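Local coordinates for protein sulfite reductase [ferredoxin] (Mycobacterium tuberculosis, PDB 1ZJ8) that catalyses the six-electron reduction of sulfite to sulfide with electrons from ferredoxin, using a siroheme and a [4Fe-4S] cluster, at residues R520-H525 with E562-R566; R455-I459 with D537-R541. All coordinates share one frame; numbering follows the deposited sequence.

Interaction 1 of 2, residues R520-H525 with E562-R566; sequences RKLRQH and EDDLR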
ATOM      1  N   ARG A 520      16.633  -1.127 -12.657  1.00 56.34           N
ATOM      2  CA  ARG A 520      17.606  -2.142 -13.042  1.00 57.22           C
ATOM      3  C   ARG A 520      18.400  -2.613 -11.825  1.00 57.92           C
ATOM      4  O   ARG A 520      18.669  -1.852 -10.893  1.00 57.83           O
ATOM      5  CB  ARG A 520      18.509  -1.689 -14.198  1.00 57.17           C
ATOM      6  CG  ARG A 520      18.946  -0.229 -14.194  1.00 57.75           C
ATOM      7  CD  ARG A 520      20.049   0.057 -15.242  1.00 58.26           C
ATOM      8  NE  ARG A 520      21.318  -0.634 -14.943  1.00 59.40           N
ATOM      9  CZ  ARG A 520      22.544  -0.210 -15.286  1.00 59.58           C
ATOM     10  NH1 ARG A 520      22.739   0.936 -15.941  1.00 59.41           N
ATOM     11  NH2 ARG A 520      23.598  -0.939 -14.950  1.00 59.38           N
ATOM     12  N   LYS A 521      18.741  -3.894 -11.850  1.00 59.06           N
ATOM     13  CA  LYS A 521      19.374  -4.584 -10.738  1.00 59.85           C
ATOM     14  C   LYS A 521      20.857  -4.566 -11.063  1.00 60.77           C
ATOM     15  O   LYS A 521      21.216  -4.541 -12.234  1.00 60.91           O
ATOM     16  CB  LYS A 521      18.841  -6.020 -10.652  1.00 59.73           C
ATOM     17  CG  LYS A 521      17.334  -6.139 -10.983  1.00 59.80           C
ATOM     18  CD  LYS A 521      16.856  -7.579 -11.136  1.00 59.70           C
ATOM     19  CE  LYS A 521      16.811  -8.305  -9.799  1.00 59.46           C
ATOM     20  NZ  LYS A 521      15.595  -9.141  -9.668  1.00 58.72           N
ATOM     21  N   LEU A 522      21.720  -4.545 -10.052  1.00 62.15           N
ATOM     22  CA  LEU A 522      23.160  -4.503 -10.311  1.00 63.11           C
ATOM     23  C   LEU A 522      23.833  -5.838 -10.032  1.00 64.24           C
ATOM     24  O   LEU A 522      23.394  -6.623  -9.182  1.00 64.38           O
ATOM     25  CB  LEU A 522      23.844  -3.344  -9.572  1.00 63.39           C
ATOM     26  CG  LEU A 522      23.607  -1.947 -10.185  1.00 63.32           C
ATOM     27  CD1 LEU A 522      24.610  -0.941  -9.614  1.00 63.49           C
ATOM     28  CD2 LEU A 522      23.660  -1.939 -11.731  1.00 63.09           C
ATOM     29  N   ARG A 523      24.932  -6.047 -10.755  1.00 65.75           N
ATOM     30  CA  ARG A 523      25.520  -7.372 -10.991  1.00 66.22           C
ATOM     31  C   ARG A 523      26.002  -8.079  -9.722  1.00 66.49           C
ATOM     32  O   ARG A 523      25.333  -8.985  -9.217  1.00 66.73           O
ATOM     33  CB  ARG A 523      26.672  -7.227 -12.016  1.00 66.50           C
ATOM     34  CG  ARG A 523      27.649  -8.440 -12.151  1.00 67.17           C
ATOM     35  CD  ARG A 523      28.555  -8.336 -13.404  1.00 67.97           C
ATOM     36  NE  ARG A 523      28.793  -6.939 -13.803  1.00 69.47           N
ATOM     37  CZ  ARG A 523      29.156  -6.531 -15.023  1.00 69.61           C
ATOM     38  NH1 ARG A 523      29.370  -7.394 -16.021  1.00 70.45           N
ATOM     39  NH2 ARG A 523      29.326  -5.229 -15.243  1.00 70.11           N
ATOM     40  N   GLN A 524      27.175  -7.674  -9.239  1.00 66.75           N
ATOM     41  CA  GLN A 524      27.755  -8.198  -8.001  1.00 66.63           C
ATOM     42  C   GLN A 524      27.663  -7.012  -7.056  1.00 66.46           C
ATOM     43  O   GLN A 524      28.590  -6.192  -6.979  1.00 66.53           O
ATOM     44  CB  GLN A 524      29.221  -8.668  -8.176  1.00 66.92           C
ATOM     45  CG  GLN A 524      29.953  -9.029  -6.843  1.00 67.30           C
ATOM     46  CD  GLN A 524      31.492  -8.881  -6.895  1.00 67.24           C
ATOM     47  OE1 GLN A 524      32.142  -9.313  -7.855  1.00 68.75           O
ATOM     48  NE2 GLN A 524      32.072  -8.294  -5.838  1.00 66.13           N
ATOM     49  N   HIS A 525      26.511  -6.909  -6.386  1.00 65.98           N
ATOM     50  CA  HIS A 525      26.185  -5.759  -5.547  1.00 65.26           C
ATOM     51  C   HIS A 525      25.381  -6.145  -4.310  1.00 64.69           C
ATOM     52  O   HIS A 525      24.294  -6.721  -4.401  1.00 64.79           O
ATOM     53  CB  HIS A 525      25.400  -4.741  -6.375  1.00 65.46           C
ATOM     54  CG  HIS A 525      25.559  -3.329  -5.915  1.00 66.31           C
ATOM     55  ND1 HIS A 525      26.562  -2.931  -5.053  1.00 66.68           N
ATOM     56  CD2 HIS A 525      24.869  -2.206  -6.233  1.00 66.73           C
ATOM     57  CE1 HIS A 525      26.468  -1.630  -4.841  1.00 66.51           C
ATOM     58  NE2 HIS A 525      25.449  -1.167  -5.547  1.00 67.19           N
ATOM     59  N   GLU A 562      28.844   1.519 -14.773  1.00 67.58           N
ATOM     60  CA  GLU A 562      28.427   0.678 -13.652  1.00 67.47           C
ATOM     61  C   GLU A 562      29.209   0.941 -12.370  1.00 67.10           C
ATOM     62  O   GLU A 562      28.734   0.613 -11.289  1.00 67.16           O
ATOM     63  CB  GLU A 562      28.569  -0.799 -14.030  1.00 67.64           C
ATOM     64  CG  GLU A 562      27.372  -1.662 -13.650  1.00 68.35           C
ATOM     65  CD  GLU A 562      26.861  -2.480 -14.825  1.00 70.35           C
ATOM     66  OE1 GLU A 562      27.675  -2.851 -15.707  1.00 71.85           O
ATOM     67  OE2 GLU A 562      25.640  -2.745 -14.879  1.00 71.74           O
ATOM     68  N   ASP A 563      30.409   1.505 -12.494  1.00 66.73           N
ATOM     69  CA  ASP A 563      31.196   1.910 -11.319  1.00 66.48           C
ATOM     70  C   ASP A 563      30.532   3.079 -10.606  1.00 66.02           C
ATOM     71  O   ASP A 563      30.529   3.134  -9.378  1.00 66.14           O
ATOM     72  CB  ASP A 563      32.614   2.372 -11.689  1.00 66.61           C
ATOM     73  CG  ASP A 563      33.329   1.408 -12.597  1.00 67.28           C
ATOM     74  OD1 ASP A 563      32.873   1.244 -13.759  1.00 67.65           O
ATOM     75  OD2 ASP A 563      34.355   0.838 -12.155  1.00 68.08           O
ATOM     76  N   ASP A 564      29.982   4.014 -11.377  1.00 65.23           N
ATOM     77  CA  ASP A 564      29.309   5.185 -10.805  1.00 64.78           C
ATOM     78  C   ASP A 564      27.997   4.874 -10.062  1.00 64.21           C
ATOM     79  O   ASP A 564      27.396   5.774  -9.467  1.00 64.08           O
ATOM     80  CB  ASP A 564      29.006   6.222 -11.897  1.00 64.77           C
ATOM     81  CG  ASP A 564      30.244   6.945 -12.393  1.00 65.10           C
ATOM     82  OD1 ASP A 564      31.374   6.617 -11.961  1.00 64.60           O
ATOM     83  OD2 ASP A 564      30.069   7.861 -13.224  1.00 65.22           O
ATOM     84  N   LEU A 565      27.548   3.620 -10.104  1.00 63.55           N
ATOM     85  CA  LEU A 565      26.280   3.220  -9.499  1.00 63.28           C
ATOM     86  C   LEU A 565      26.449   2.220  -8.334  1.00 63.06           C
ATOM     87  O   LEU A 565      25.464   1.640  -7.877  1.00 62.84           O
ATOM     88  CB  LEU A 565      25.351   2.606 -10.569  1.00 63.17           C
ATOM     89  CG  LEU A 565      24.972   3.395 -11.841  1.00 62.94           C
ATOM     90  CD1 LEU A 565      24.150   2.508 -12.759  1.00 62.68           C
ATOM     91  CD2 LEU A 565      24.199   4.693 -11.563  1.00 62.02           C
ATOM     92  N   ARG A 566      27.675   2.035  -7.840  1.00 62.96           N
ATOM     93  CA  ARG A 566      27.948   1.011  -6.823  1.00 63.03           C
ATOM     94  C   ARG A 566      28.180   1.576  -5.431  1.00 62.55           C
ATOM     95  O   ARG A 566      28.887   2.554  -5.275  1.00 62.02           O
ATOM     96  CB  ARG A 566      29.153   0.187  -7.239  1.00 63.12           C
ATOM     97  CG  ARG A 566      28.821  -0.743  -8.366  1.00 63.53           C
ATOM     98  CD  ARG A 566      29.912  -1.748  -8.622  1.00 63.99           C
ATOM     99  NE  ARG A 566      29.308  -2.987  -9.077  1.00 65.35           N
ATOM    100  CZ  ARG A 566      29.939  -4.150  -9.185  1.00 66.83           C
ATOM    101  NH1 ARG A 566      31.238  -4.267  -8.895  1.00 67.42           N
ATOM    102  NH2 ARG A 566      29.252  -5.205  -9.603  1.00 66.72           N
TER
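Arg520 meets Glu562 at the start of this contact and shows how one carboxylate can tie two arginines of an edge strand to the end of a chain. The salt bridge runs from Arg520 NH2 to Glu562 OE2 at 2.7 Å. The carboxylate oxygen arrives at the guanidinium edge, near its plane, yet the two flat groups stand almost perpendicular, 88° apart. Leu565 CD1 rests over one face of the Arg520 guanidinium, 3.6 Å above the plane and toward its rim, while Arg520 NH1 is hydrogen-bonded to the carbonyl of Val557.

Leu522 then points into the contact as its buried apolar element. Its CD1 packs 3.7 Å from Leu565 CB, the two side chains crossing at about a right angle, and its CD2 lies alongside the carboxylate of Glu562. Arg523 leaves the backbone with CG anti to its N (chi1 166°) and bends at chi3, which brings NH2 within 2.9 Å of Glu562 OE1 in a second salt bridge. Each oxygen of Glu562 thus serves a different arginine, an arrangement that should restrict rotation of the carboxylate.

At Gln524 the backbone carbonyl lies over a face of the Arg566 guanidinium; the angle is too poor for a hydrogen bond. His525 closes the segment by laying its ring against the C-terminal residue: His525 CE1 is 3.6 Å from Arg566 CA, and Arg566 CG sits over one ring face. The Leu565 carbonyl near this ring is taken by the hydroxyl of Tyr535.

The arrangement is a salt-bridge network bracketing a leucine contact, by which the chain's C-terminal tail packs on strand 520-528, an edge strand of a mixed sheet in the second 4Fe-4S domain region of this sulfite reductase.

Interaction 2 of 2, residues R455-I459 with D537-R541; sequences RLEDI and DRVVR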
ATOM      1  N   ARG A 455      23.711  15.205   6.012  1.00 41.35           N
ATOM      2  CA  ARG A 455      24.869  14.735   5.253  1.00 42.37           C
ATOM      3  C   ARG A 455      24.951  15.274   3.807  1.00 43.26           C
ATOM      4  O   ARG A 455      26.030  15.364   3.240  1.00 43.29           O
ATOM      5  CB  ARG A 455      24.882  13.206   5.219  1.00 42.17           C
ATOM      6  CG  ARG A 455      26.214  12.632   5.534  1.00 42.16           C
ATOM      7  CD  ARG A 455      26.675  11.671   4.488  1.00 42.43           C
ATOM      8  NE  ARG A 455      26.596  10.310   4.975  1.00 42.20           N
ATOM      9  CZ  ARG A 455      27.492   9.377   4.703  1.00 41.38           C
ATOM     10  NH1 ARG A 455      28.548   9.651   3.947  1.00 40.63           N
ATOM     11  NH2 ARG A 455      27.334   8.169   5.208  1.00 41.57           N
ATOM     12  N   LEU A 456      23.807  15.615   3.223  1.00 44.53           N
ATOM     13  CA  LEU A 456      23.718  16.072   1.855  1.00 45.80           C
ATOM     14  C   LEU A 456      23.123  17.465   1.771  1.00 46.95           C
ATOM     15  O   LEU A 456      22.654  17.880   0.708  1.00 47.33           O
ATOM     16  CB  LEU A 456      22.811  15.137   1.040  1.00 45.86           C
ATOM     17  CG  LEU A 456      23.313  13.728   0.752  1.00 46.17           C
ATOM     18  CD1 LEU A 456      22.170  12.851   0.294  1.00 46.29           C
ATOM     19  CD2 LEU A 456      24.412  13.755  -0.290  1.00 46.94           C
ATOM     20  N   GLU A 457      23.145  18.202   2.869  1.00 48.38           N
ATOM     21  CA  GLU A 457      22.681  19.591   2.850  1.00 49.18           C
ATOM     22  C   GLU A 457      23.608  20.421   1.934  1.00 50.14           C
ATOM     23  O   GLU A 457      23.152  21.219   1.124  1.00 50.31           O
ATOM     24  CB  GLU A 457      22.633  20.123   4.284  1.00 49.15           C
ATOM     25  CG  GLU A 457      22.349  21.603   4.413  1.00 49.09           C
ATOM     26  CD  GLU A 457      23.588  22.489   4.317  1.00 48.91           C
ATOM     27  OE1 GLU A 457      24.734  21.992   4.417  1.00 47.34           O
ATOM     28  OE2 GLU A 457      23.394  23.709   4.136  1.00 49.84           O
ATOM     29  N   ASP A 458      24.911  20.217   2.115  1.00 51.34           N
ATOM     30  CA  ASP A 458      25.963  20.418   1.114  1.00 52.04           C
ATOM     31  C   ASP A 458      25.471  20.702  -0.308  1.00 52.84           C
ATOM     32  O   ASP A 458      25.790  21.728  -0.900  1.00 52.69           O
ATOM     33  CB  ASP A 458      26.752  19.104   1.150  1.00 52.25           C
ATOM     34  CG  ASP A 458      27.813  19.002   0.092  1.00 53.43           C
ATOM     35  OD1 ASP A 458      27.644  19.530  -1.031  1.00 54.97           O
ATOM     36  OD2 ASP A 458      28.830  18.337   0.392  1.00 55.04           O
ATOM     37  N   ILE A 459      24.683  19.765  -0.831  1.00 54.05           N
ATOM     38  CA  ILE A 459      24.323  19.687  -2.248  1.00 54.56           C
ATOM     39  C   ILE A 459      22.859  20.025  -2.530  1.00 55.28           C
ATOM     40  O   ILE A 459      22.467  20.175  -3.688  1.00 55.77           O
ATOM     41  CB  ILE A 459      24.606  18.232  -2.767  1.00 54.93           C
ATOM     42  CG1 ILE A 459      25.315  18.282  -4.115  1.00 55.44           C
ATOM     43  CG2 ILE A 459      23.334  17.338  -2.810  1.00 54.41           C
ATOM     44  CD1 ILE A 459      26.791  18.656  -4.012  1.00 56.33           C
ATOM     45  N   ASP A 537      24.640   8.600  -0.479  1.00 40.88           N
ATOM     46  CA  ASP A 537      25.489   9.773  -0.595  1.00 41.17           C
ATOM     47  C   ASP A 537      26.413   9.649  -1.801  1.00 41.46           C
ATOM     48  O   ASP A 537      26.454  10.544  -2.649  1.00 41.34           O
ATOM     49  CB  ASP A 537      26.308   9.945   0.686  1.00 41.33           C
ATOM     50  CG  ASP A 537      27.302  11.109   0.615  1.00 41.29           C
ATOM     51  OD1 ASP A 537      27.032  12.171   1.213  1.00 41.21           O
ATOM     52  OD2 ASP A 537      28.368  10.958  -0.021  1.00 42.38           O
ATOM     53  N   ARG A 538      27.145   8.533  -1.871  1.00 41.70           N
ATOM     54  CA  ARG A 538      28.065   8.270  -2.974  1.00 42.04           C
ATOM     55  C   ARG A 538      27.335   8.451  -4.298  1.00 42.47           C
ATOM     56  O   ARG A 538      27.716   9.299  -5.098  1.00 42.55           O
ATOM     57  CB  ARG A 538      28.634   6.854  -2.844  1.00 42.10           C
ATOM     58  CG  ARG A 538      29.691   6.458  -3.863  1.00 41.71           C
ATOM     59  CD  ARG A 538      30.510   5.258  -3.355  1.00 42.02           C
ATOM     60  NE  ARG A 538      29.707   4.070  -3.025  1.00 42.16           N
ATOM     61  CZ  ARG A 538      29.528   3.541  -1.800  1.00 43.33           C
ATOM     62  NH1 ARG A 538      30.052   4.078  -0.698  1.00 42.61           N
ATOM     63  NH2 ARG A 538      28.779   2.448  -1.672  1.00 43.58           N
ATOM     64  N   VAL A 539      26.257   7.691  -4.491  1.00 43.05           N
ATOM     65  CA  VAL A 539      25.578   7.619  -5.786  1.00 43.50           C
ATOM     66  C   VAL A 539      24.922   8.936  -6.190  1.00 43.85           C
ATOM     67  O   VAL A 539      24.938   9.321  -7.358  1.00 44.15           O
ATOM     68  CB  VAL A 539      24.525   6.471  -5.820  1.00 43.77           C
ATOM     69  CG1 VAL A 539      23.190   6.890  -5.195  1.00 44.07           C
ATOM     70  CG2 VAL A 539      24.296   6.003  -7.243  1.00 43.71           C
ATOM     71  N   VAL A 540      24.363   9.632  -5.213  1.00 44.45           N
ATOM     72  CA  VAL A 540      23.665  10.881  -5.473  1.00 44.79           C
ATOM     73  C   VAL A 540      24.685  11.970  -5.800  1.00 45.34           C
ATOM     74  O   VAL A 540      24.418  12.847  -6.604  1.00 45.74           O
ATOM     75  CB  VAL A 540      22.761  11.286  -4.273  1.00 44.78           C
ATOM     76  CG1 VAL A 540      22.247  12.711  -4.422  1.00 44.92           C
ATOM     77  CG2 VAL A 540      21.585  10.304  -4.121  1.00 44.04           C
ATOM     78  N   ARG A 541      25.858  11.913  -5.188  1.00 46.10           N
ATOM     79  CA  ARG A 541      26.917  12.839  -5.539  1.00 46.73           C
ATOM     80  C   ARG A 541      27.439  12.566  -6.948  1.00 47.38           C
ATOM     81  O   ARG A 541      27.638  13.504  -7.704  1.00 47.31           O
ATOM     82  CB  ARG A 541      28.027  12.766  -4.496  1.00 46.94           C
ATOM     83  CG  ARG A 541      27.572  13.296  -3.152  1.00 46.68           C
ATOM     84  CD  ARG A 541      28.730  13.475  -2.195  1.00 46.89           C
ATOM     85  NE  ARG A 541      28.241  13.965  -0.921  1.00 46.55           N
ATOM     86  CZ  ARG A 541      27.774  15.191  -0.733  1.00 46.80           C
ATOM     87  NH1 ARG A 541      27.770  16.077  -1.723  1.00 46.99           N
ATOM     88  NH2 ARG A 541      27.322  15.545   0.463  1.00 47.07           N
TER
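Arg541 reaches across to Leu456 and Asp458 from helix 532-545, a worked case of one guanidinium joining a helix to a neighbouring chain turn. From CB the side chain sets off with CG anti to the carbonyl carbon (chi1 -67°) and stays extended through CD to NE, which carries its charged end to the other segment. The first polar atom turns back to its own helix: Arg541 NE gives a weak hydrogen bond, part of a salt bridge, to Asp537 OD1 at 3.0 Å, one helical turn earlier. CZ lies beside a methyl of Leu456, whose CD2 sits over one face of the Arg541 guanidinium, 3.4 Å above the plane and displaced toward the rim. At the tip the two terminal nitrogens part company. Arg541 NH1 meets the apolar end of Ile459 at the guanidinium edge, with Ile459 CD1 3.6 Å away, and also lies near the carboxylate of Asp458. Arg541 NH2 makes the salt bridge to Asp458 OD2 at 3.2 Å, the carboxylate approaching obliquely with its plane 42° from that of the guanidinium.

Asp537 OD1 has further neighbours in Arg455 CD, at 3.3 Å, and Leu456 CD2. The charged end of Arg455, however, is engaged chiefly by Asp534, with Glu451 as a second salt-bridge partner, while Leu456 and Val540 both touch Trp421 of helix 420-424.

Chemically, Arg541 is held between two carboxylates, one on its own helix and one across the contact. Together they probably offset the charge of the guanidinium and fix its orientation, and the nearby leucine and isoleucine methyls add apolar packing to this surface salt-bridge network.

Overall arrangement
The two interactions illustrate how one helix can connect a partly buried contact of a domain to a surface one. The centres of interactions 1 and 2 lie about 18 Å apart, on the same side of the chain's centre and within the second 4Fe-4S domain range, away from the annotated sites. Along the chain their segments alternate: 455-459, 520-525, 537-541, then 562-566. Strand 520-528 is followed directly by helix 532-545, so interaction 1 begins just before the helix used by interaction 2. They also touch: Arg538 NE is probably hydrogen-bonded to Arg566 O, and Val539 packs on Asp564 and Leu565. Helix 532-545 therefore links the C-terminal tail to the turn where helix 442-455 gives way to helix 457-460.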